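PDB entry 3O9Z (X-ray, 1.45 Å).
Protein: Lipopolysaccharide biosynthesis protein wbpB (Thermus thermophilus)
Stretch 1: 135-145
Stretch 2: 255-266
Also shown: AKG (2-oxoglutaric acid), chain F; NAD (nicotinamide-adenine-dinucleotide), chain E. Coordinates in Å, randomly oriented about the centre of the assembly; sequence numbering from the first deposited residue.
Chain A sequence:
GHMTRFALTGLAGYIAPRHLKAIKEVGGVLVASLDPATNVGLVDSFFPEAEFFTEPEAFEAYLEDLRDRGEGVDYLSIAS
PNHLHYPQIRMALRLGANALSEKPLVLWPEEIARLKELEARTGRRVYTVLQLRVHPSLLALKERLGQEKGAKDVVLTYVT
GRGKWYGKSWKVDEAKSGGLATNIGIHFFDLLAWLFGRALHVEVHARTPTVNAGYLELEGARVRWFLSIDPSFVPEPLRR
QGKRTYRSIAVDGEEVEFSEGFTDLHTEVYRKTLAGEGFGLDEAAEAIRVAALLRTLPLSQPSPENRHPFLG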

ATOM      1  N   HIS A 135      13.283  28.951 -17.984  1.00 21.40           N
ATOM      2  CA  HIS A 135      12.596  30.121 -17.463  1.00 19.46           C
ATOM      3  C   HIS A 135      13.097  31.389 -18.131  1.00 21.12           C
ATOM      4  O   HIS A 135      14.288  31.645 -18.102  1.00 18.94           O
ATOM      5  N   PRO A 136      12.216  32.165 -18.778  1.00 20.71           N
ATOM      6  CA  PRO A 136      12.700  33.306 -19.550  1.00 23.31           C
ATOM      7  C   PRO A 136      13.543  34.316 -18.767  1.00 21.92           C
ATOM      8  O   PRO A 136      14.470  34.889 -19.343  1.00 23.14           O
ATOM      9  N   SER A 137      13.256  34.526 -17.479  1.00 20.27           N
ATOM     10  CA  SER A 137      14.028  35.503 -16.709  1.00 21.93           C
ATOM     11  C   SER A 137      15.437  34.992 -16.443  1.00 21.17           C
ATOM     12  O   SER A 137      16.396  35.761 -16.323  1.00 22.57           O
ATOM     13  N   LEU A 138      15.531  33.680 -16.295  1.00 18.94           N
ATOM     14  CA  LEU A 138      16.812  33.071 -15.984  1.00 18.23           C
ATOM     15  C   LEU A 138      17.653  32.852 -17.250  1.00 19.33           C
ATOM     16  O   LEU A 138      18.875  32.999 -17.222  1.00 19.91           O
ATOM     17  N   LEU A 139      17.012  32.570 -18.383  1.00 18.28           N
ATOM     18  CA  LEU A 139      17.723  32.617 -19.657  1.00 18.28           C
ATOM     19  C   LEU A 139      18.279  34.021 -19.906  1.00 18.18           C
ATOM     20  O   LEU A 139      19.400  34.152 -20.396  1.00 20.87           O
ATOM     21  N   ALA A 140      17.499  35.049 -19.595  1.00 21.26           N
ATOM     22  CA  ALA A 140      17.932  36.441 -19.789  1.00 22.09           C
ATOM     23  C   ALA A 140      19.141  36.748 -18.885  1.00 23.89           C
ATOM     24  O   ALA A 140      20.139  37.354 -19.313  1.00 24.88           O
ATOM     25  N   LEU A 141      19.049  36.329 -17.625  1.00 23.41           N
ATOM     26  CA  LEU A 141      20.160  36.468 -16.684  1.00 24.27           C
ATOM     27  C   LEU A 141      21.437  35.808 -17.184  1.00 24.74           C
ATOM     28  O   LEU A 141      22.534  36.396 -17.089  1.00 25.88           O
ATOM     29  N   LYS A 142      21.325  34.588 -17.697  1.00 21.60           N
ATOM     30  CA  LYS A 142      22.482  33.870 -18.173  1.00 22.59           C
ATOM     31  C   LYS A 142      23.151  34.613 -19.323  1.00 26.52           C
ATOM     32  O   LYS A 142      24.373  34.675 -19.407  1.00 25.94           O
ATOM     33  N   GLU A 143      22.348  35.224 -20.186  1.00 25.73           N
ATOM     34  CA  GLU A 143      22.932  35.982 -21.288  1.00 27.26           C
ATOM     35  C   GLU A 143      23.711  37.180 -20.775  1.00 26.57           C
ATOM     36  O   GLU A 143      24.820  37.445 -21.251  1.00 29.69           O
ATOM     37  N   ARG A 144      23.139  37.895 -19.811  1.00 25.70           N
ATOM     38  CA  ARG A 144      23.787  39.084 -19.270  1.00 28.29           C
ATOM     39  C   ARG A 144      25.099  38.714 -18.586  1.00 29.86           C
ATOM     40  O   ARG A 144      26.071  39.470 -18.663  1.00 30.91           O
ATOM     41  N   LEU A 145      25.135  37.560 -17.917  1.00 27.80           N
ATOM     42  CA  LEU A 145      26.349  37.116 -17.228  1.00 26.42           C
ATOM     43  C   LEU A 145      27.486  36.755 -18.182  1.00 28.86           C
ATOM     44  O   LEU A 145      28.661  36.947 -17.858  1.00 29.71           O
ATOM     45  N   GLU A 255      18.461  41.806  -8.191  1.00 28.10           N
ATOM     46  CA  GLU A 255      17.481  40.804  -7.784  1.00 26.77           C
ATOM     47  C   GLU A 255      16.725  40.198  -8.968  1.00 26.11           C
ATOM     48  O   GLU A 255      16.090  40.912  -9.747  1.00 27.04           O
ATOM     49  N   VAL A 256      16.732  38.874  -9.102  1.00 23.76           N
ATOM     50  CA  VAL A 256      15.768  38.211  -9.997  1.00 22.99           C
ATOM     51  C   VAL A 256      14.893  37.251  -9.191  1.00 20.96           C
ATOM     52  O   VAL A 256      15.406  36.264  -8.663  1.00 20.43           O
ATOM     53  N   GLU A 257      13.596  37.552  -9.066  1.00 20.33           N
ATOM     54  CA  GLU A 257      12.660  36.646  -8.391  1.00 19.40           C
ATOM     55  C   GLU A 257      11.955  35.870  -9.492  1.00 21.16           C
ATOM     56  O   GLU A 257      11.364  36.494 -10.377  1.00 23.92           O
ATOM     57  N   PHE A 258      12.034  34.539  -9.462  1.00 19.99           N
ATOM     58  CA  PHE A 258      11.614  33.716 -10.606  1.00 20.28           C
ATOM     59  C   PHE A 258      10.455  32.769 -10.349  1.00 22.00           C
ATOM     60  O   PHE A 258      10.342  31.730 -10.993  1.00 21.39           O
ATOM     61  N   SER A 259       9.579  33.113  -9.416  1.00 23.45           N
ATOM     62  CA  SER A 259       8.418  32.277  -9.136  1.00 22.20           C
ATOM     63  C   SER A 259       7.334  32.329 -10.212  1.00 22.78           C
ATOM     64  O   SER A 259       6.613  31.352 -10.443  1.00 23.47           O
ATOM     65  N   GLU A 260       7.255  33.460 -10.900  1.00 24.89           N
ATOM     66  CA  GLU A 260       6.151  33.619 -11.829  1.00 27.22           C
ATOM     67  C   GLU A 260       6.398  32.728 -13.029  1.00 25.68           C
ATOM     68  O   GLU A 260       7.483  32.741 -13.613  1.00 25.18           O
ATOM     69  N   GLY A 261       5.405  31.901 -13.361  1.00 25.16           N
ATOM     70  CA  GLY A 261       5.569  30.909 -14.417  1.00 24.28           C
ATOM     71  C   GLY A 261       6.344  29.653 -14.055  1.00 22.76           C
ATOM     72  O   GLY A 261       6.522  28.784 -14.903  1.00 23.08           O
ATOM     73  N   PHE A 262       6.834  29.557 -12.822  1.00 21.41           N
ATOM     74  CA  PHE A 262       7.506  28.323 -12.376  1.00 20.98           C
ATOM     75  C   PHE A 262       6.757  27.010 -12.658  1.00 23.62           C
ATOM     76  O   PHE A 262       7.379  25.992 -12.976  1.00 21.28           O
ATOM     77  N   THR A 263       5.439  27.015 -12.481  1.00 24.05           N
ATOM     78  CA  THR A 263       4.638  25.822 -12.720  1.00 24.38           C
ATOM     79  C   THR A 263       4.088  25.718 -14.140  1.00 25.07           C
ATOM     80  O   THR A 263       3.299  24.811 -14.432  1.00 25.26           O
ATOM     81  N   ASP A 264       4.579  26.576 -15.038  1.00 25.55           N
ATOM     82  CA  ASP A 264       4.029  26.671 -16.393  1.00 28.44           C
ATOM     83  C   ASP A 264       5.045  26.430 -17.508  1.00 26.52           C
ATOM     84  O   ASP A 264       4.913  27.060 -18.575  1.00 27.65           O
ATOM     85  N   LEU A 265       6.052  25.589 -17.265  1.00 23.03           N
ATOM     86  CA  LEU A 265       7.163  25.294 -18.210  1.00 22.28           C
ATOM     87  C   LEU A 265       7.454  23.826 -18.596  1.00 22.51           C
ATOM     88  O   LEU A 265       8.427  23.511 -19.291  1.00 21.17           O
ATOM     89  N   HIS A 266       6.647  22.866 -18.146  1.00 20.29           N
ATOM     90  CA  HIS A 266       6.931  21.486 -18.502  1.00 21.09           C
ATOM     91  C   HIS A 266       6.807  21.225 -20.012  1.00 20.11           C
ATOM     92  O   HIS A 266       7.511  20.394 -20.556  1.00 20.14           O
TER

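The helix 136-145 runs nearly antiparallel to the strand 255-257, at 153°, with the axes 9.4 Å apart at closest approach. The two stretches bury 410 Å² between them.

His-135 is the N-cap of the helix and the most heavily covered residue of the contact. Its CA-to-CB bond points sideways, but in rotamer t the end of the side chain comes nearer stretch 2. The two ring nitrogens do different work. His-135 ND1 accepts a capping bond from Ser-137 N at 3.1 Å. His-135 NE2 donates a weak hydrogen bond to Glu-260 O at 3.0 Å, with an angle of 133°. Phe-258 O also lies 3.1 Å from His-135 NE2. Phe-258 CB sits over one face of the His-135 ring, 4.0 Å from its centroid. Leu-265, in rotamer m,t, points in, and its CD1 comes within 4.0 Å of His-135 CA.

Pro-136 adds a marginal contact, CD to Leu-265 CD2 at 4.4 Å. Ser-137 (m) points toward stretch 2 and places CB 4.1 Å from Val-256 CG1.

Leu-138, rotamer m,t, starts sideways but its end reaches the contact. Leu-138 CD2 lies 4.0 Å from Val-256 CG1. Leu-138 CD1 covers one face of the Phe-258 ring, 4.2 Å from its centroid. Phe-258 (p) points its CA-to-CB bond toward stretch 1, but the end of its side chain leads away.

Leu-139 and Ala-140 are out of reach. Leu-141 (t,p) points in, and its CD2 is 4.4 Å from Val-256 CG2. Lys-142 and Glu-143 are out of reach. Arg-144 (m,t,m, chi4 -87°) also points in; its NH2 approaches Val-256 CG2 at 3.9 Å, with the methyl near the guanidinium plane. Val-256 (t) thus meets four helix side chains. Leu-145 is out of reach.

The bound groups lie by stretch 2. Phe-262 CZ is 3.4 Å from AKG O4, and His-266 CE1 is 3.5 Å from NAD O7N.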

ATOM      1  CB  HIS A 135      12.838  30.212 -15.954  1.00 19.52           C
ATOM      2  CG  HIS A 135      11.937  31.190 -15.264  1.00 19.48           C
ATOM      3  ND1 HIS A 135      11.957  32.542 -15.528  1.00 20.98           N
ATOM      4  CD2 HIS A 135      10.959  31.006 -14.343  1.00 21.05           C
ATOM      5  CE1 HIS A 135      11.057  33.153 -14.772  1.00 25.12           C
ATOM      6  NE2 HIS A 135      10.437  32.242 -14.048  1.00 22.22           N
ATOM      7  CB  PRO A 136      11.405  33.970 -20.047  1.00 25.48           C
ATOM      8  CG  PRO A 136      10.444  32.831 -20.123  1.00 26.57           C
ATOM      9  CD  PRO A 136      10.759  31.977 -18.924  1.00 22.53           C
ATOM     10  CB  SER A 137      13.357  35.758 -15.358  1.00 23.40           C
ATOM     11  OG  SER A 137      12.176  36.514 -15.530  1.00 29.42           O
ATOM     12  CB  LEU A 138      16.599  31.773 -15.174  1.00 18.93           C
ATOM     13  CG  LEU A 138      15.855  32.018 -13.847  1.00 16.11           C
ATOM     14  CD1 LEU A 138      15.661  30.664 -13.193  1.00 15.91           C
ATOM     15  CD2 LEU A 138      16.743  32.937 -12.973  1.00 19.67           C
ATOM     16  CB  LEU A 139      16.809  32.179 -20.787  1.00 19.45           C
ATOM     17  CG  LEU A 139      16.542  30.688 -20.965  1.00 20.10           C
ATOM     18  CD1 LEU A 139      15.280  30.474 -21.819  1.00 20.67           C
ATOM     19  CD2 LEU A 139      17.750  30.005 -21.579  1.00 21.03           C
ATOM     20  CB  ALA A 140      16.766  37.395 -19.531  1.00 24.29           C
ATOM     21  CB  LEU A 141      19.753  35.901 -15.322  1.00 23.05           C
ATOM     22  CG  LEU A 141      20.824  35.865 -14.225  1.00 23.78           C
ATOM     23  CD1 LEU A 141      21.402  37.270 -13.993  1.00 28.72           C
ATOM     24  CD2 LEU A 141      20.156  35.367 -12.935  1.00 23.39           C
ATOM     25  CB  LYS A 142      22.116  32.437 -18.548  1.00 22.57           C
ATOM     26  CG  LYS A 142      23.306  31.669 -19.076  1.00 27.91           C
ATOM     27  CD  LYS A 142      22.991  30.236 -19.430  1.00 27.35           C
ATOM     28  CE  LYS A 142      24.247  29.394 -19.461  1.00 31.30           C
ATOM     29  NZ  LYS A 142      24.891  29.550 -20.792  1.00 41.85           N
ATOM     30  CB  GLU A 143      21.838  36.409 -22.266  1.00 26.83           C
ATOM     31  CG  GLU A 143      21.333  35.237 -23.060  1.00 34.14           C
ATOM     32  CD  GLU A 143      22.481  34.440 -23.651  1.00 45.67           C
ATOM     33  OE1 GLU A 143      23.126  34.969 -24.584  1.00 46.53           O
ATOM     34  OE2 GLU A 143      22.753  33.312 -23.167  1.00 45.18           O
ATOM     35  CB  ARG A 144      22.897  39.828 -18.280  1.00 26.14           C
ATOM     36  CG  ARG A 144      21.644  40.485 -18.854  1.00 29.12           C
ATOM     37  CD  ARG A 144      20.966  41.402 -17.856  1.00 33.61           C
ATOM     38  NE  ARG A 144      20.548  40.756 -16.611  1.00 34.67           N
ATOM     39  CZ  ARG A 144      19.382  40.139 -16.447  1.00 31.36           C
ATOM     40  NH1 ARG A 144      18.544  40.035 -17.470  1.00 34.18           N
ATOM     41  NH2 ARG A 144      19.070  39.593 -15.284  1.00 31.38           N
ATOM     42  CB  LEU A 145      26.031  35.914 -16.327  1.00 27.78           C
ATOM     43  CG  LEU A 145      25.258  36.311 -15.069  1.00 28.35           C
ATOM     44  CD1 LEU A 145      24.576  35.071 -14.471  1.00 31.26           C
ATOM     45  CD2 LEU A 145      26.168  36.975 -14.044  1.00 32.73           C
ATOM     46  CB  GLU A 255      16.508  41.482  -6.806  1.00 28.72           C
ATOM     47  CG  GLU A 255      15.151  40.812  -6.595  1.00 33.56           C
ATOM     48  CD  GLU A 255      15.294  39.579  -5.726  1.00 37.61           C
ATOM     49  OE1 GLU A 255      16.343  38.932  -5.897  1.00 40.98           O
ATOM     50  OE2 GLU A 255      14.415  39.279  -4.886  1.00 35.81           O
ATOM     51  CB  VAL A 256      16.491  37.493 -11.157  1.00 22.35           C
ATOM     52  CG1 VAL A 256      15.522  36.685 -12.047  1.00 21.53           C
ATOM     53  CG2 VAL A 256      17.260  38.501 -12.033  1.00 25.61           C
ATOM     54  CB  GLU A 257      11.648  37.380  -7.480  1.00 20.34           C
ATOM     55  CG  GLU A 257      11.057  36.536  -6.314  1.00 19.29           C
ATOM     56  CD  GLU A 257      10.080  35.441  -6.729  1.00 21.21           C
ATOM     57  OE1 GLU A 257       9.739  34.574  -5.873  1.00 20.09           O
ATOM     58  OE2 GLU A 257       9.644  35.456  -7.907  1.00 23.20           O
ATOM     59  CB  PHE A 258      12.796  32.949 -11.213  1.00 20.48           C
ATOM     60  CG  PHE A 258      13.610  32.176 -10.215  1.00 18.64           C
ATOM     61  CD1 PHE A 258      14.691  32.781  -9.575  1.00 17.30           C
ATOM     62  CD2 PHE A 258      13.314  30.843  -9.942  1.00 19.14           C
ATOM     63  CE1 PHE A 258      15.499  32.051  -8.700  1.00 19.04           C
ATOM     64  CE2 PHE A 258      14.105  30.103  -9.055  1.00 17.72           C
ATOM     65  CZ  PHE A 258      15.201  30.720  -8.436  1.00 18.62           C
ATOM     66  CB  SER A 259       7.823  32.693  -7.798  1.00 23.48           C
ATOM     67  OG  SER A 259       8.671  32.272  -6.726  1.00 19.51           O
ATOM     68  CB  GLU A 260       6.034  35.087 -12.223  1.00 29.95           C
ATOM     69  CG  GLU A 260       5.395  35.907 -11.108  1.00 40.41           C
ATOM     70  CD  GLU A 260       5.481  37.406 -11.341  1.00 50.91           C
ATOM     71  OE1 GLU A 260       4.492  38.101 -11.017  1.00 50.23           O
ATOM     72  OE2 GLU A 260       6.530  37.888 -11.834  1.00 52.01           O
ATOM     73  CB  PHE A 262       7.807  28.426 -10.865  1.00 20.12           C
ATOM     74  CG  PHE A 262       8.654  27.297 -10.315  1.00 19.50           C
ATOM     75  CD1 PHE A 262      10.030  27.308 -10.454  1.00 23.91           C
ATOM     76  CD2 PHE A 262       8.083  26.182  -9.700  1.00 19.41           C
ATOM     77  CE1 PHE A 262      10.813  26.250  -9.974  1.00 23.74           C
ATOM     78  CE2 PHE A 262       8.863  25.130  -9.207  1.00 22.11           C
ATOM     79  CZ  PHE A 262      10.237  25.168  -9.305  1.00 20.47           C
ATOM     80  CB  THR A 263       3.459  25.790 -11.756  1.00 24.62           C
ATOM     81  OG1 THR A 263       2.625  26.933 -11.995  1.00 25.83           O
ATOM     82  CG2 THR A 263       3.977  25.830 -10.314  1.00 22.06           C
ATOM     83  CB  ASP A 264       3.498  28.087 -16.597  1.00 31.95           C
ATOM     84  CG  ASP A 264       1.995  28.133 -16.665  1.00 39.37           C
ATOM     85  OD1 ASP A 264       1.458  28.079 -17.798  1.00 48.81           O
ATOM     86  OD2 ASP A 264       1.368  28.216 -15.588  1.00 46.47           O
ATOM     87  CB  LEU A 265       8.471  25.854 -17.626  1.00 21.26           C
ATOM     88  CG  LEU A 265       8.496  27.352 -17.438  1.00 20.15           C
ATOM     89  CD1 LEU A 265       9.513  27.799 -16.364  1.00 25.45           C
ATOM     90  CD2 LEU A 265       8.777  28.032 -18.766  1.00 21.63           C
ATOM     91  CB  HIS A 266       6.021  20.522 -17.724  1.00 20.58           C
ATOM     92  CG  HIS A 266       6.551  20.158 -16.368  1.00 16.82           C
ATOM     93  ND1 HIS A 266       6.875  21.107 -15.419  1.00 22.45           N
ATOM     94  CD2 HIS A 266       6.855  18.954 -15.831  1.00 19.10           C
ATOM     95  CE1 HIS A 266       7.315  20.492 -14.331  1.00 19.88           C
ATOM     96  NE2 HIS A 266       7.303  19.193 -14.556  1.00 17.15           N
TER
HETATM   97  C1  AKG F 312       8.974  19.696  -5.783  1.00 18.98           C
HETATM   98  O1  AKG F 312       8.067  19.970  -4.954  1.00 17.27           O
HETATM   99  O2  AKG F 312       9.433  18.554  -5.889  1.00 17.74           O
HETATM  100  C2  AKG F 312       9.464  20.658  -6.746  1.00 21.25           C
HETATM  101  O5  AKG F 312      10.343  20.313  -7.532  1.00 16.24           O
HETATM  102  C3  AKG F 312       8.927  22.065  -6.765  1.00 17.38           C
HETATM  103  C4  AKG F 312       9.864  22.931  -5.925  1.00 18.14           C
HETATM  104  C5  AKG F 312       9.354  24.341  -5.704  1.00 16.67           C
HETATM  105  O3  AKG F 312       8.171  24.516  -5.358  1.00 17.36           O
HETATM  106  O4  AKG F 312      10.119  25.294  -5.876  1.00 17.20           O
HETATM  107  PA  NAD E 311       3.533  12.366  -5.455  1.00 11.84           P
HETATM  108  O1A NAD E 311       2.370  13.277  -5.581  1.00 11.46           O
HETATM  109  O2A NAD E 311       3.885  11.663  -4.134  1.00 12.36           O
HETATM  110  O5B NAD E 311       3.229  11.314  -6.593  1.00 12.69           O
HETATM  111  C5B NAD E 311       4.136  10.250  -6.666  1.00 15.17           C
HETATM  112  C4B NAD E 311       3.474   9.113  -7.482  1.00 12.36           C
HETATM  113  O4B NAD E 311       4.427   8.054  -7.759  1.00 11.61           O
HETATM  114  C3B NAD E 311       2.373   8.455  -6.606  1.00 10.34           C
HETATM  115  O3B NAD E 311       1.096   8.456  -7.277  1.00 12.53           O
HETATM  116  C2B NAD E 311       2.907   7.045  -6.301  1.00 11.97           C
HETATM  117  O2B NAD E 311       1.898   6.036  -6.152  1.00 13.43           O
HETATM  118  C1B NAD E 311       3.700   6.826  -7.623  1.00 11.39           C
HETATM  119  N9A NAD E 311       4.670   5.709  -7.469  1.00 11.89           N
HETATM  120  C8A NAD E 311       5.251   5.095  -6.402  1.00 11.69           C
HETATM  121  N7A NAD E 311       6.025   4.088  -6.801  1.00 13.80           N
HETATM  122  C5A NAD E 311       5.884   3.974  -8.161  1.00 10.43           C
HETATM  123  C6A NAD E 311       6.418   3.091  -9.175  1.00 10.47           C
HETATM  124  N6A NAD E 311       7.228   2.046  -8.821  1.00 14.66           N
HETATM  125  N1A NAD E 311       6.013   3.404 -10.400  1.00 11.88           N
HETATM  126  C2A NAD E 311       5.225   4.381 -10.829  1.00 11.41           C
HETATM  127  N3A NAD E 311       4.690   5.206  -9.892  1.00 13.38           N
HETATM  128  C4A NAD E 311       5.050   5.007  -8.619  1.00 12.47           C
HETATM  129  O3  NAD E 311       4.847  13.154  -5.915  1.00 10.71           O
HETATM  130  PN  NAD E 311       5.074  14.276  -6.979  1.00 12.08           P
HETATM  131  O1N NAD E 311       5.114  15.626  -6.264  1.00 12.81           O
HETATM  132  O2N NAD E 311       4.136  14.093  -8.139  1.00 13.82           O
HETATM  133  O5D NAD E 311       6.606  14.074  -7.385  1.00 10.75           O
HETATM  134  C5D NAD E 311       6.788  13.147  -8.425  1.00 11.51           C
HETATM  135  C4D NAD E 311       8.184  13.437  -9.008  1.00 10.98           C
HETATM  136  O4D NAD E 311       8.062  14.718  -9.665  1.00 12.18           O
HETATM  137  C3D NAD E 311       9.335  13.535  -7.997  1.00 12.28           C
HETATM  138  O3D NAD E 311      10.535  13.099  -8.712  1.00 12.88           O
HETATM  139  C2D NAD E 311       9.439  15.057  -7.803  1.00 12.04           C
HETATM  140  O2D NAD E 311      10.754  15.471  -7.466  1.00 13.63           O
HETATM  141  C1D NAD E 311       8.999  15.675  -9.136  1.00 13.46           C
HETATM  142  N1N NAD E 311       8.422  17.010  -8.993  1.00 12.41           N
HETATM  143  C2N NAD E 311       8.840  17.982  -9.776  1.00 13.84           C
HETATM  144  C3N NAD E 311       8.360  19.275  -9.747  1.00 15.37           C
HETATM  145  C7N NAD E 311       9.006  20.242 -10.653  1.00 18.35           C
HETATM  146  O7N NAD E 311       9.600  19.879 -11.691  1.00 19.80           O
HETATM  147  N7N NAD E 311       8.783  21.513 -10.341  1.00 18.69           N
HETATM  148  C4N NAD E 311       7.337  19.554  -8.829  1.00 18.08           C
HETATM  149  C5N NAD E 311       6.854  18.484  -8.075  1.00 16.09           C
HETATM  150  C6N NAD E 311       7.383  17.198  -8.164  1.00 13.61           C